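Local coordinates for glucose-inhibited division protein A-related protein, probable oxidoreductase (Thermus thermophilus, PDB 2CUL) that binds flavin-adenine dinucleotide in a Rossmann-type fold and is probably an oxidoreductase related to glucose-inhibited division protein A, at residues G15-F20 and P52-E57; V27-L32 and R82-F87; G93-G98 and P111-K116. All coordinates share one frame; numbering follows the deposited sequence.

Contact 1. Residues G15-F20 and P52-E57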
ATOM      1  N   GLY A  15      -3.478   1.816  -0.415  1.00  6.01           N
ATOM      2  CA  GLY A  15      -3.973   0.701   0.375  1.00  7.48           C
ATOM      3  C   GLY A  15      -5.039   1.069   1.386  1.00  5.83           C
ATOM      4  O   GLY A  15      -6.036   0.363   1.527  1.00  7.77           O
ATOM      5  N   ALA A  16      -4.831   2.167   2.103  1.00  7.58           N
ATOM      6  CA  ALA A  16      -5.808   2.605   3.097  1.00  6.84           C
ATOM      7  C   ALA A  16      -7.100   3.069   2.424  1.00  7.43           C
ATOM      8  O   ALA A  16      -8.193   2.846   2.947  1.00  8.34           O
ATOM      9  CB  ALA A  16      -5.223   3.725   3.949  1.00  7.77           C
ATOM     10  N   GLU A  17      -6.985   3.711   1.265  1.00  6.61           N
ATOM     11  CA  GLU A  17      -8.178   4.171   0.562  1.00  5.08           C
ATOM     12  C   GLU A  17      -8.985   2.949   0.127  1.00  7.28           C
ATOM     13  O   GLU A  17     -10.212   2.941   0.222  1.00  8.86           O
ATOM     14  CB  GLU A  17      -7.810   5.013  -0.662  1.00  7.12           C
ATOM     15  CG  GLU A  17      -8.985   5.797  -1.224  1.00  9.69           C
ATOM     16  CD  GLU A  17      -9.413   6.932  -0.309  1.00 12.05           C
ATOM     17  OE1 GLU A  17      -8.604   7.861  -0.096  1.00  9.95           O
ATOM     18  OE2 GLU A  17     -10.555   6.897   0.197  1.00 13.62           O
ATOM     19  N   THR A  18      -8.296   1.915  -0.352  1.00  7.60           N
ATOM     20  CA  THR A  18      -8.980   0.694  -0.772  1.00  7.39           C
ATOM     21  C   THR A  18      -9.741   0.121   0.427  1.00  8.26           C
ATOM     22  O   THR A  18     -10.920  -0.233   0.323  1.00  9.05           O
ATOM     23  CB  THR A  18      -7.982  -0.381  -1.274  1.00  6.47           C
ATOM     24  OG1 THR A  18      -7.200   0.151  -2.348  1.00  8.76           O
ATOM     25  CG2 THR A  18      -8.726  -1.614  -1.766  1.00  6.40           C
ATOM     26  N   ALA A  19      -9.060   0.040   1.565  1.00  8.83           N
ATOM     27  CA  ALA A  19      -9.662  -0.489   2.786  1.00  8.52           C
ATOM     28  C   ALA A  19     -10.872   0.337   3.196  1.00 10.13           C
ATOM     29  O   ALA A  19     -11.900  -0.204   3.610  1.00 10.30           O
ATOM     30  CB  ALA A  19      -8.637  -0.494   3.913  1.00  8.54           C
ATOM     31  N   PHE A  20     -10.742   1.653   3.076  1.00 10.30           N
ATOM     32  CA  PHE A  20     -11.812   2.567   3.448  1.00 11.73           C
ATOM     33  C   PHE A  20     -13.125   2.298   2.722  1.00 10.11           C
ATOM     34  O   PHE A  20     -14.161   2.116   3.359  1.00 12.57           O
ATOM     35  CB  PHE A  20     -11.381   4.013   3.191  1.00 14.03           C
ATOM     36  CG  PHE A  20     -12.445   5.026   3.503  1.00 17.71           C
ATOM     37  CD1 PHE A  20     -12.701   5.402   4.816  1.00 21.96           C
ATOM     38  CD2 PHE A  20     -13.209   5.586   2.484  1.00 17.92           C
ATOM     39  CE1 PHE A  20     -13.706   6.325   5.111  1.00 22.06           C
ATOM     40  CE2 PHE A  20     -14.216   6.507   2.766  1.00 23.78           C
ATOM     41  CZ  PHE A  20     -14.464   6.877   4.085  1.00 22.08           C
ATOM     42  N   PRO A  52     -13.540  13.437  -4.101  1.00 16.16           N
ATOM     43  CA  PRO A  52     -14.707  13.635  -3.234  1.00 16.64           C
ATOM     44  C   PRO A  52     -15.059  12.456  -2.323  1.00 17.07           C
ATOM     45  O   PRO A  52     -15.162  11.316  -2.773  1.00 17.08           O
ATOM     46  CB  PRO A  52     -15.820  13.948  -4.231  1.00 19.11           C
ATOM     47  CG  PRO A  52     -15.086  14.662  -5.327  1.00 22.72           C
ATOM     48  CD  PRO A  52     -13.854  13.800  -5.494  1.00 20.98           C
ATOM     49  N   GLY A  53     -15.232  12.750  -1.035  1.00 15.25           N
ATOM     50  CA  GLY A  53     -15.594  11.736  -0.057  1.00 15.08           C
ATOM     51  C   GLY A  53     -14.529  10.717   0.304  1.00 14.87           C
ATOM     52  O   GLY A  53     -14.800   9.776   1.048  1.00 15.09           O
ATOM     53  N   SER A  54     -13.319  10.907  -0.204  1.00 12.02           N
ATOM     54  CA  SER A  54     -12.224   9.979   0.062  1.00 12.34           C
ATOM     55  C   SER A  54     -11.655  10.091   1.469  1.00 12.99           C
ATOM     56  O   SER A  54     -11.863  11.083   2.164  1.00 11.29           O
ATOM     57  CB  SER A  54     -11.088  10.211  -0.935  1.00  9.40           C
ATOM     58  OG  SER A  54     -10.563  11.525  -0.804  1.00  9.66           O
ATOM     59  N   LEU A  55     -10.928   9.056   1.879  1.00 11.21           N
ATOM     60  CA  LEU A  55     -10.276   9.049   3.180  1.00  9.91           C
ATOM     61  C   LEU A  55      -9.272  10.197   3.155  1.00  9.79           C
ATOM     62  O   LEU A  55      -9.070  10.885   4.151  1.00  9.51           O
ATOM     63  CB  LEU A  55      -9.535   7.726   3.396  1.00 10.67           C
ATOM     64  CG  LEU A  55      -8.610   7.661   4.613  1.00  9.21           C
ATOM     65  CD1 LEU A  55      -9.427   7.745   5.895  1.00 13.76           C
ATOM     66  CD2 LEU A  55      -7.814   6.362   4.575  1.00 11.79           C
ATOM     67  N   LEU A  56      -8.647  10.392   1.998  1.00 10.80           N
ATOM     68  CA  LEU A  56      -7.668  11.458   1.821  1.00  9.80           C
ATOM     69  C   LEU A  56      -8.297  12.820   2.131  1.00 11.18           C
ATOM     70  O   LEU A  56      -7.723  13.621   2.867  1.00  9.74           O
ATOM     71  CB  LEU A  56      -7.127  11.434   0.383  1.00 10.18           C
ATOM     72  CG  LEU A  56      -6.254  12.608  -0.070  1.00  6.58           C
ATOM     73  CD1 LEU A  56      -5.048  12.755   0.846  1.00 10.98           C
ATOM     74  CD2 LEU A  56      -5.816  12.377  -1.516  1.00  8.67           C
ATOM     75  N   GLU A  57      -9.483  13.071   1.581  1.00  8.04           N
ATOM     76  CA  GLU A  57     -10.175  14.337   1.815  1.00  8.03           C
ATOM     77  C   GLU A  57     -10.562  14.493   3.284  1.00 10.46           C
ATOM     78  O   GLU A  57     -10.393  15.560   3.875  1.00 11.79           O
ATOM     79  CB  GLU A  57     -11.430  14.425   0.943  1.00 11.02           C
ATOM     80  CG  GLU A  57     -12.253  15.691   1.169  1.00 12.35           C
ATOM     81  CD  GLU A  57     -13.399  15.838   0.185  1.00 15.51           C
ATOM     82  OE1 GLU A  57     -14.264  14.944   0.131  1.00 22.53           O
ATOM     83  OE2 GLU A  57     -13.433  16.856  -0.535  1.00 30.58           O
TER
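L55, the first residue of helix 55-59, presses its side chain against helix 13-24. Its CB lies over one face of the F20 ring, 3.9 Å above the plane and toward the rim. The same CB passes the E17 carboxylate, 3.5 Å from OE2. L55 CG stands anti to the backbone N (chi1 170°), and the two methyls part beyond it. CD1 meets F20 CD1 at 4.2 Å. CD2 rests on A16 CB at 3.7 Å. L77 and L78 of helix 67-79 also pack on L55.

Beside this apolar patch, E17 reaches across to the start of helix 55-59. OE2 accepts from L55 N at 2.8 Å, in an almost straight bond of 177°. OE1 takes L56 N at 3.3 Å, a longer and more bent bond. Both oxygens use their syn lone pairs. OE1 has a second partner in the S217 hydroxyl, and OE2 a weak one in W21 NE1. Two backbone N-H groups and the S217 hydroxyl therefore hold the carboxylate, with W21 as a weak fourth partner. S54 is the N-cap: its OG accepts from E57 N at 3.0 Å and also bonds P51 O.

An alanine in place of E17 would probably leave L55 N and L56 N without their acceptor, take a partner from the S217 hydroxyl and open a gap beside S54.

The buried carboxylate thus ties the helix of the Rossmann-type nucleotide-binding motif to the next short helix. The positive helix end and the several donors would probably favour its ionised form.

Contact 2. Residues V27-L32 and R82-F87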
ATOM      1  N   VAL A  27     -17.399  -5.048   3.683  1.00 11.59           N
ATOM      2  CA  VAL A  27     -16.447  -6.097   3.349  1.00 10.64           C
ATOM      3  C   VAL A  27     -15.488  -6.296   4.515  1.00 12.72           C
ATOM      4  O   VAL A  27     -15.019  -5.324   5.112  1.00 14.06           O
ATOM      5  CB  VAL A  27     -15.643  -5.732   2.083  1.00 12.56           C
ATOM      6  CG1 VAL A  27     -14.627  -6.828   1.765  1.00 14.40           C
ATOM      7  CG2 VAL A  27     -16.592  -5.542   0.912  1.00 13.35           C
ATOM      8  N   ARG A  28     -15.218  -7.554   4.852  1.00 11.02           N
ATOM      9  CA  ARG A  28     -14.301  -7.872   5.941  1.00 11.61           C
ATOM     10  C   ARG A  28     -12.889  -7.659   5.420  1.00 12.05           C
ATOM     11  O   ARG A  28     -12.370  -8.467   4.647  1.00 14.10           O
ATOM     12  CB  ARG A  28     -14.484  -9.321   6.388  1.00 12.73           C
ATOM     13  CG  ARG A  28     -15.858  -9.616   6.969  1.00 22.73           C
ATOM     14  CD  ARG A  28     -15.992 -11.089   7.302  1.00 26.66           C
ATOM     15  NE  ARG A  28     -15.747 -11.915   6.124  1.00 33.83           N
ATOM     16  CZ  ARG A  28     -15.643 -13.239   6.143  1.00 33.58           C
ATOM     17  NH1 ARG A  28     -15.761 -13.899   7.286  1.00 44.09           N
ATOM     18  NH2 ARG A  28     -15.421 -13.902   5.017  1.00 37.70           N
ATOM     19  N   VAL A  29     -12.271  -6.567   5.849  1.00  8.97           N
ATOM     20  CA  VAL A  29     -10.929  -6.227   5.401  1.00  6.72           C
ATOM     21  C   VAL A  29      -9.844  -6.316   6.462  1.00  8.40           C
ATOM     22  O   VAL A  29     -10.024  -5.893   7.603  1.00  9.20           O
ATOM     23  CB  VAL A  29     -10.888  -4.792   4.837  1.00 11.13           C
ATOM     24  CG1 VAL A  29      -9.479  -4.456   4.359  1.00 11.28           C
ATOM     25  CG2 VAL A  29     -11.884  -4.649   3.709  1.00 13.32           C
ATOM     26  N   GLY A  30      -8.711  -6.874   6.058  1.00  8.39           N
ATOM     27  CA  GLY A  30      -7.565  -6.961   6.937  1.00  8.47           C
ATOM     28  C   GLY A  30      -6.532  -6.049   6.307  1.00  9.18           C
ATOM     29  O   GLY A  30      -6.139  -6.260   5.159  1.00  7.78           O
ATOM     30  N   LEU A  31      -6.118  -5.015   7.035  1.00  7.00           N
ATOM     31  CA  LEU A  31      -5.124  -4.073   6.533  1.00  6.91           C
ATOM     32  C   LEU A  31      -3.837  -4.274   7.320  1.00  7.91           C
ATOM     33  O   LEU A  31      -3.714  -3.843   8.469  1.00  7.35           O
ATOM     34  CB  LEU A  31      -5.631  -2.636   6.690  1.00  5.71           C
ATOM     35  CG  LEU A  31      -4.734  -1.507   6.174  1.00  6.05           C
ATOM     36  CD1 LEU A  31      -4.355  -1.754   4.711  1.00  8.10           C
ATOM     37  CD2 LEU A  31      -5.480  -0.183   6.314  1.00  9.84           C
ATOM     38  N   LEU A  32      -2.885  -4.947   6.681  1.00  7.57           N
ATOM     39  CA  LEU A  32      -1.592  -5.266   7.279  1.00  7.78           C
ATOM     40  C   LEU A  32      -0.550  -4.231   6.876  1.00  7.84           C
ATOM     41  O   LEU A  32      -0.438  -3.890   5.699  1.00  8.81           O
ATOM     42  CB  LEU A  32      -1.174  -6.663   6.804  1.00  8.02           C
ATOM     43  CG  LEU A  32       0.141  -7.310   7.239  1.00  8.16           C
ATOM     44  CD1 LEU A  32       0.049  -8.812   6.978  1.00  9.95           C
ATOM     45  CD2 LEU A  32       1.314  -6.701   6.484  1.00 10.99           C
ATOM     46  N   ARG A  82     -15.757  -0.328  11.468  1.00 11.23           N
ATOM     47  CA  ARG A  82     -16.066  -1.628  12.059  1.00 14.21           C
ATOM     48  C   ARG A  82     -15.587  -2.874  11.307  1.00 10.74           C
ATOM     49  O   ARG A  82     -14.995  -3.775  11.903  1.00 12.30           O
ATOM     50  CB  ARG A  82     -17.579  -1.733  12.281  1.00 18.51           C
ATOM     51  CG  ARG A  82     -18.169  -0.573  13.057  1.00 30.83           C
ATOM     52  CD  ARG A  82     -18.218  -0.864  14.543  1.00 36.96           C
ATOM     53  NE  ARG A  82     -19.177  -1.920  14.855  1.00 39.96           N
ATOM     54  CZ  ARG A  82     -20.482  -1.841  14.609  1.00 42.21           C
ATOM     55  NH1 ARG A  82     -20.989  -0.752  14.046  1.00 43.06           N
ATOM     56  NH2 ARG A  82     -21.281  -2.852  14.923  1.00 39.52           N
ATOM     57  N   PRO A  83     -15.839  -2.948   9.991  1.00 11.66           N
ATOM     58  CA  PRO A  83     -15.415  -4.123   9.217  1.00 10.49           C
ATOM     59  C   PRO A  83     -13.923  -4.206   8.921  1.00  9.97           C
ATOM     60  O   PRO A  83     -13.463  -5.165   8.304  1.00 11.93           O
ATOM     61  CB  PRO A  83     -16.228  -4.005   7.926  1.00 11.89           C
ATOM     62  CG  PRO A  83     -17.384  -3.102   8.300  1.00 14.66           C
ATOM     63  CD  PRO A  83     -16.728  -2.093   9.189  1.00 13.19           C
ATOM     64  N   LEU A  84     -13.173  -3.204   9.360  1.00  8.09           N
ATOM     65  CA  LEU A  84     -11.744  -3.174   9.101  1.00  8.52           C
ATOM     66  C   LEU A  84     -10.885  -3.525  10.297  1.00  9.25           C
ATOM     67  O   LEU A  84     -11.136  -3.065  11.410  1.00 10.15           O
ATOM     68  CB  LEU A  84     -11.336  -1.783   8.605  1.00  7.90           C
ATOM     69  CG  LEU A  84      -9.839  -1.557   8.364  1.00 12.19           C
ATOM     70  CD1 LEU A  84      -9.327  -2.528   7.303  1.00 12.69           C
ATOM     71  CD2 LEU A  84      -9.616  -0.119   7.920  1.00 15.02           C
ATOM     72  N   HIS A  85      -9.876  -4.358  10.064  1.00  7.24           N
ATOM     73  CA  HIS A  85      -8.937  -4.702  11.122  1.00  6.48           C
ATOM     74  C   HIS A  85      -7.559  -4.258  10.662  1.00  8.45           C
ATOM     75  O   HIS A  85      -6.978  -4.849   9.749  1.00  8.53           O
ATOM     76  CB  HIS A  85      -8.886  -6.197  11.408  1.00  6.85           C
ATOM     77  CG  HIS A  85      -8.027  -6.537  12.585  1.00  8.93           C
ATOM     78  ND1 HIS A  85      -7.406  -7.758  12.735  1.00  8.71           N
ATOM     79  CD2 HIS A  85      -7.690  -5.808  13.676  1.00 10.58           C
ATOM     80  CE1 HIS A  85      -6.723  -7.767  13.866  1.00 11.21           C
ATOM     81  NE2 HIS A  85      -6.878  -6.596  14.457  1.00 10.72           N
ATOM     82  N   LEU A  86      -7.058  -3.198  11.285  1.00  5.91           N
ATOM     83  CA  LEU A  86      -5.745  -2.657  10.968  1.00  6.54           C
ATOM     84  C   LEU A  86      -4.760  -3.261  11.953  1.00  6.40           C
ATOM     85  O   LEU A  86      -4.938  -3.145  13.167  1.00  8.52           O
ATOM     86  CB  LEU A  86      -5.765  -1.131  11.107  1.00  7.62           C
ATOM     87  CG  LEU A  86      -4.424  -0.392  11.086  1.00  6.82           C
ATOM     88  CD1 LEU A  86      -3.702  -0.639   9.765  1.00  8.51           C
ATOM     89  CD2 LEU A  86      -4.678   1.101  11.283  1.00  9.50           C
ATOM     90  N   PHE A  87      -3.727  -3.925  11.447  1.00  5.58           N
ATOM     91  CA  PHE A  87      -2.753  -4.528  12.346  1.00  4.46           C
ATOM     92  C   PHE A  87      -1.333  -4.430  11.810  1.00  6.47           C
ATOM     93  O   PHE A  87      -1.115  -4.224  10.612  1.00  8.61           O
ATOM     94  CB  PHE A  87      -3.134  -5.990  12.640  1.00  5.75           C
ATOM     95  CG  PHE A  87      -3.107  -6.888  11.435  1.00  5.44           C
ATOM     96  CD1 PHE A  87      -1.983  -7.659  11.152  1.00  6.60           C
ATOM     97  CD2 PHE A  87      -4.208  -6.970  10.586  1.00  5.87           C
ATOM     98  CE1 PHE A  87      -1.951  -8.501  10.045  1.00  8.38           C
ATOM     99  CE2 PHE A  87      -4.188  -7.810   9.469  1.00  9.13           C
ATOM    100  CZ  PHE A  87      -3.056  -8.578   9.200  1.00  9.48           C
TER
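V27 begins the contact through its carbonyl, with O 3.3 Å from P83 CB, just before the strands pair. R28 meets the other segment through its backbone, CA against the P83 carbonyl oxygen. At V29 the parallel ladder starts. V29 N donates to P83 O at 3.1 Å, and V29 O accepts from H85 N at 2.9 Å, nearly along the C=O axis. V29 CG1 meets L84 CD1 at 3.5 Å on the face that packs against helix 13-24.

G30 has no side chain. Its CA lies at the edge of the F87 ring, and its backbone bonds turn to strand 6-9 on the other flank.

L31 takes up the ladder again. Its N donates to H85 O at 2.9 Å, and its O accepts from F87 N at 3.0 Å. L31 and L86 lie side by side, pointing the same way, with L31 CG 3.8 Å from L86 CD1.

L32, on the face shared with F87, also touches the bound FAD. The first torsion of F87 puts CG between the backbone N and the carbonyl carbon (chi1 64°), and the ring crosses L32. F87 CZ reaches L32 CB at 3.6 Å, and L32 CA lies over one face of the ring.

The two strands are neighbours in the central sheet of the Rossmann-type fold. Four backbone bonds pair the N-H and C=O groups of V29 and L31 with P83, H85 and F87. The side chains that meet across it are apolar, so the pairing rests on main-chain bonds and hydrophobic packing.

Contact 3. Residues G93-G98 and P111-K116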
ATOM      1  N   GLY A  93       6.780 -12.417   2.222  1.00  8.04           N
ATOM      2  CA  GLY A  93       6.611 -13.289   1.074  1.00  9.81           C
ATOM      3  C   GLY A  93       5.161 -13.650   0.838  1.00  9.09           C
ATOM      4  O   GLY A  93       4.295 -13.351   1.658  1.00  9.13           O
ATOM      5  N   LEU A  94       4.890 -14.295  -0.289  1.00  9.21           N
ATOM      6  CA  LEU A  94       3.527 -14.682  -0.622  1.00  8.43           C
ATOM      7  C   LEU A  94       3.199 -16.097  -0.163  1.00 10.49           C
ATOM      8  O   LEU A  94       3.995 -17.020  -0.357  1.00 11.72           O
ATOM      9  CB  LEU A  94       3.312 -14.592  -2.138  1.00  8.03           C
ATOM     10  CG  LEU A  94       3.600 -13.248  -2.817  1.00  7.66           C
ATOM     11  CD1 LEU A  94       3.228 -13.343  -4.291  1.00  8.88           C
ATOM     12  CD2 LEU A  94       2.804 -12.138  -2.140  1.00  9.01           C
ATOM     13  N   LEU A  95       2.041 -16.267   0.473  1.00  9.14           N
ATOM     14  CA  LEU A  95       1.611 -17.597   0.891  1.00 11.39           C
ATOM     15  C   LEU A  95       0.928 -18.177  -0.340  1.00  9.46           C
ATOM     16  O   LEU A  95      -0.029 -17.597  -0.852  1.00 10.39           O
ATOM     17  CB  LEU A  95       0.602 -17.522   2.038  1.00 14.21           C
ATOM     18  CG  LEU A  95       1.107 -17.179   3.434  1.00 19.09           C
ATOM     19  CD1 LEU A  95      -0.076 -17.159   4.396  1.00 20.02           C
ATOM     20  CD2 LEU A  95       2.133 -18.212   3.882  1.00 17.75           C
ATOM     21  N   LEU A  96       1.411 -19.321  -0.810  1.00 11.41           N
ATOM     22  CA  LEU A  96       0.843 -19.929  -2.004  1.00  9.74           C
ATOM     23  C   LEU A  96       0.275 -21.325  -1.814  1.00  9.01           C
ATOM     24  O   LEU A  96       0.772 -22.117  -1.015  1.00 11.00           O
ATOM     25  CB  LEU A  96       1.904 -20.012  -3.109  1.00  8.83           C
ATOM     26  CG  LEU A  96       2.675 -18.752  -3.511  1.00  9.46           C
ATOM     27  CD1 LEU A  96       3.680 -19.108  -4.607  1.00 10.70           C
ATOM     28  CD2 LEU A  96       1.710 -17.686  -4.001  1.00 11.65           C
ATOM     29  N   GLU A  97      -0.785 -21.603  -2.559  1.00  8.53           N
ATOM     30  CA  GLU A  97      -1.405 -22.919  -2.590  1.00 10.71           C
ATOM     31  C   GLU A  97      -1.423 -23.123  -4.099  1.00 10.37           C
ATOM     32  O   GLU A  97      -2.333 -22.667  -4.797  1.00 11.63           O
ATOM     33  CB  GLU A  97      -2.820 -22.892  -2.004  1.00 13.64           C
ATOM     34  CG  GLU A  97      -2.843 -22.469  -0.544  1.00 18.96           C
ATOM     35  CD  GLU A  97      -4.164 -22.751   0.150  1.00 18.07           C
ATOM     36  OE1 GLU A  97      -5.218 -22.720  -0.520  1.00 23.00           O
ATOM     37  OE2 GLU A  97      -4.143 -22.989   1.375  1.00 23.45           O
ATOM     38  N   GLY A  98      -0.378 -23.768  -4.605  1.00 12.37           N
ATOM     39  CA  GLY A  98      -0.276 -23.963  -6.036  1.00 10.73           C
ATOM     40  C   GLY A  98       0.031 -22.609  -6.650  1.00 11.48           C
ATOM     41  O   GLY A  98       0.961 -21.924  -6.218  1.00 11.14           O
ATOM     42  N   PRO A 111       1.299 -16.013   9.826  1.00  6.03           N
ATOM     43  CA  PRO A 111       0.877 -15.681   8.464  1.00  8.95           C
ATOM     44  C   PRO A 111      -0.450 -14.929   8.521  1.00  8.37           C
ATOM     45  O   PRO A 111      -1.193 -15.038   9.501  1.00 11.08           O
ATOM     46  CB  PRO A 111       0.741 -17.050   7.802  1.00 11.82           C
ATOM     47  CG  PRO A 111       0.343 -17.939   8.945  1.00 12.61           C
ATOM     48  CD  PRO A 111       1.250 -17.468  10.058  1.00  6.89           C
ATOM     49  N   ALA A 112      -0.734 -14.150   7.483  1.00  8.82           N
ATOM     50  CA  ALA A 112      -1.985 -13.406   7.389  1.00  9.65           C
ATOM     51  C   ALA A 112      -2.636 -13.913   6.112  1.00 10.09           C
ATOM     52  O   ALA A 112      -1.980 -14.008   5.076  1.00 10.92           O
ATOM     53  CB  ALA A 112      -1.713 -11.913   7.297  1.00 11.61           C
ATOM     54  N   ARG A 113      -3.922 -14.236   6.181  1.00  9.12           N
ATOM     55  CA  ARG A 113      -4.618 -14.771   5.017  1.00 10.69           C
ATOM     56  C   ARG A 113      -5.803 -13.942   4.549  1.00 11.47           C
ATOM     57  O   ARG A 113      -6.448 -13.249   5.338  1.00 11.97           O
ATOM     58  CB  ARG A 113      -5.083 -16.199   5.317  1.00 15.28           C
ATOM     59  CG  ARG A 113      -3.942 -17.162   5.606  1.00 13.25           C
ATOM     60  CD  ARG A 113      -4.442 -18.435   6.271  1.00 20.92           C
ATOM     61  NE  ARG A 113      -3.343 -19.342   6.583  1.00 25.06           N
ATOM     62  CZ  ARG A 113      -2.759 -20.143   5.698  1.00 29.72           C
ATOM     63  NH1 ARG A 113      -3.175 -20.157   4.437  1.00 22.02           N
ATOM     64  NH2 ARG A 113      -1.754 -20.921   6.070  1.00 32.93           N
ATOM     65  N   GLY A 114      -6.084 -14.028   3.253  1.00  8.23           N
ATOM     66  CA  GLY A 114      -7.199 -13.303   2.677  1.00  9.59           C
ATOM     67  C   GLY A 114      -7.682 -13.993   1.415  1.00  9.78           C
ATOM     68  O   GLY A 114      -6.893 -14.626   0.716  1.00 12.05           O
ATOM     69  N   GLU A 115      -8.976 -13.883   1.122  1.00  9.55           N
ATOM     70  CA  GLU A 115      -9.536 -14.505  -0.077  1.00 10.61           C
ATOM     71  C   GLU A 115      -8.889 -13.863  -1.298  1.00 13.20           C
ATOM     72  O   GLU A 115      -8.630 -14.519  -2.314  1.00 12.67           O
ATOM     73  CB  GLU A 115     -11.054 -14.318  -0.094  1.00 13.52           C
ATOM     74  CG  GLU A 115     -11.766 -15.186   0.931  1.00 18.37           C
ATOM     75  CD  GLU A 115     -13.248 -14.890   1.033  1.00 18.39           C
ATOM     76  OE1 GLU A 115     -13.822 -14.362   0.058  1.00 20.94           O
ATOM     77  OE2 GLU A 115     -13.839 -15.201   2.087  1.00 24.48           O
ATOM     78  N   LYS A 116      -8.633 -12.567  -1.185  1.00 11.08           N
ATOM     79  CA  LYS A 116      -7.966 -11.810  -2.234  1.00 10.18           C
ATOM     80  C   LYS A 116      -6.864 -11.046  -1.522  1.00  9.45           C
ATOM     81  O   LYS A 116      -7.085 -10.508  -0.435  1.00 11.18           O
ATOM     82  CB  LYS A 116      -8.942 -10.853  -2.920  1.00 11.62           C
ATOM     83  CG  LYS A 116      -9.999 -11.584  -3.736  1.00 14.13           C
ATOM     84  CD  LYS A 116     -10.940 -10.630  -4.433  1.00 20.52           C
ATOM     85  CE  LYS A 116     -11.926 -11.398  -5.293  1.00 24.84           C
ATOM     86  NZ  LYS A 116     -12.627 -12.447  -4.504  1.00 23.59           N
TER
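The end of strand 84-97 and strand 112-113 are the outer members of a three-stranded antiparallel beta-meander, with strand 100-106 between them. Both run antiparallel to that middle strand, and so in the same direction as each other. The closest CA atoms, those of L95 and P111, are 7.8 Å apart. No hydrogen bond joins the two segments directly. Instead, L95 bonds V102 and G103 of the middle strand through its backbone, and A112 bonds V104. Such a meander is consistent with the crossover connection of FAD-binding Rossmann-type domains, since the chain goes on from here to strand 116-119 beside strand 6-9.

The contact is therefore made by side chains reaching over the middle strand, where L95 also packs on V102 and R105. L95 carries most of it through one methyl. CD1 is anti to CA (chi2 180°) and touches P111 CB at 3.5 Å. The A112 carbonyl oxygen is 3.7 Å from the same CD1. E97 approaches R113 with opposite charge, but OE2 stays 4.3 Å from NH1, beyond a salt bridge. L95 CD1 also lies over the centre of the R113 guanidinium, 4.2 Å above its plane.

Contact 1 is buried, contact 2 partly buried and contact 3 at the surface. Contacts 1 and 2 meet where A19 of helix 13-24 packs on V29, L31 and L84, so the helix lies against the paired strands. Contacts 2 and 3 both use strand 84-97, at its start and its end. They touch where A112 meets L32 and F87. The chemistry follows the place in the fold. Contact 1 sets a buried carboxylate on backbone N-H groups at a helix start. Contact 2 combines main-chain ladder bonds with apolar packing on both faces of the sheet. Contact 3 has no hydrogen bond across it and rests on the packing of one leucine, with a distant pair of opposite charges.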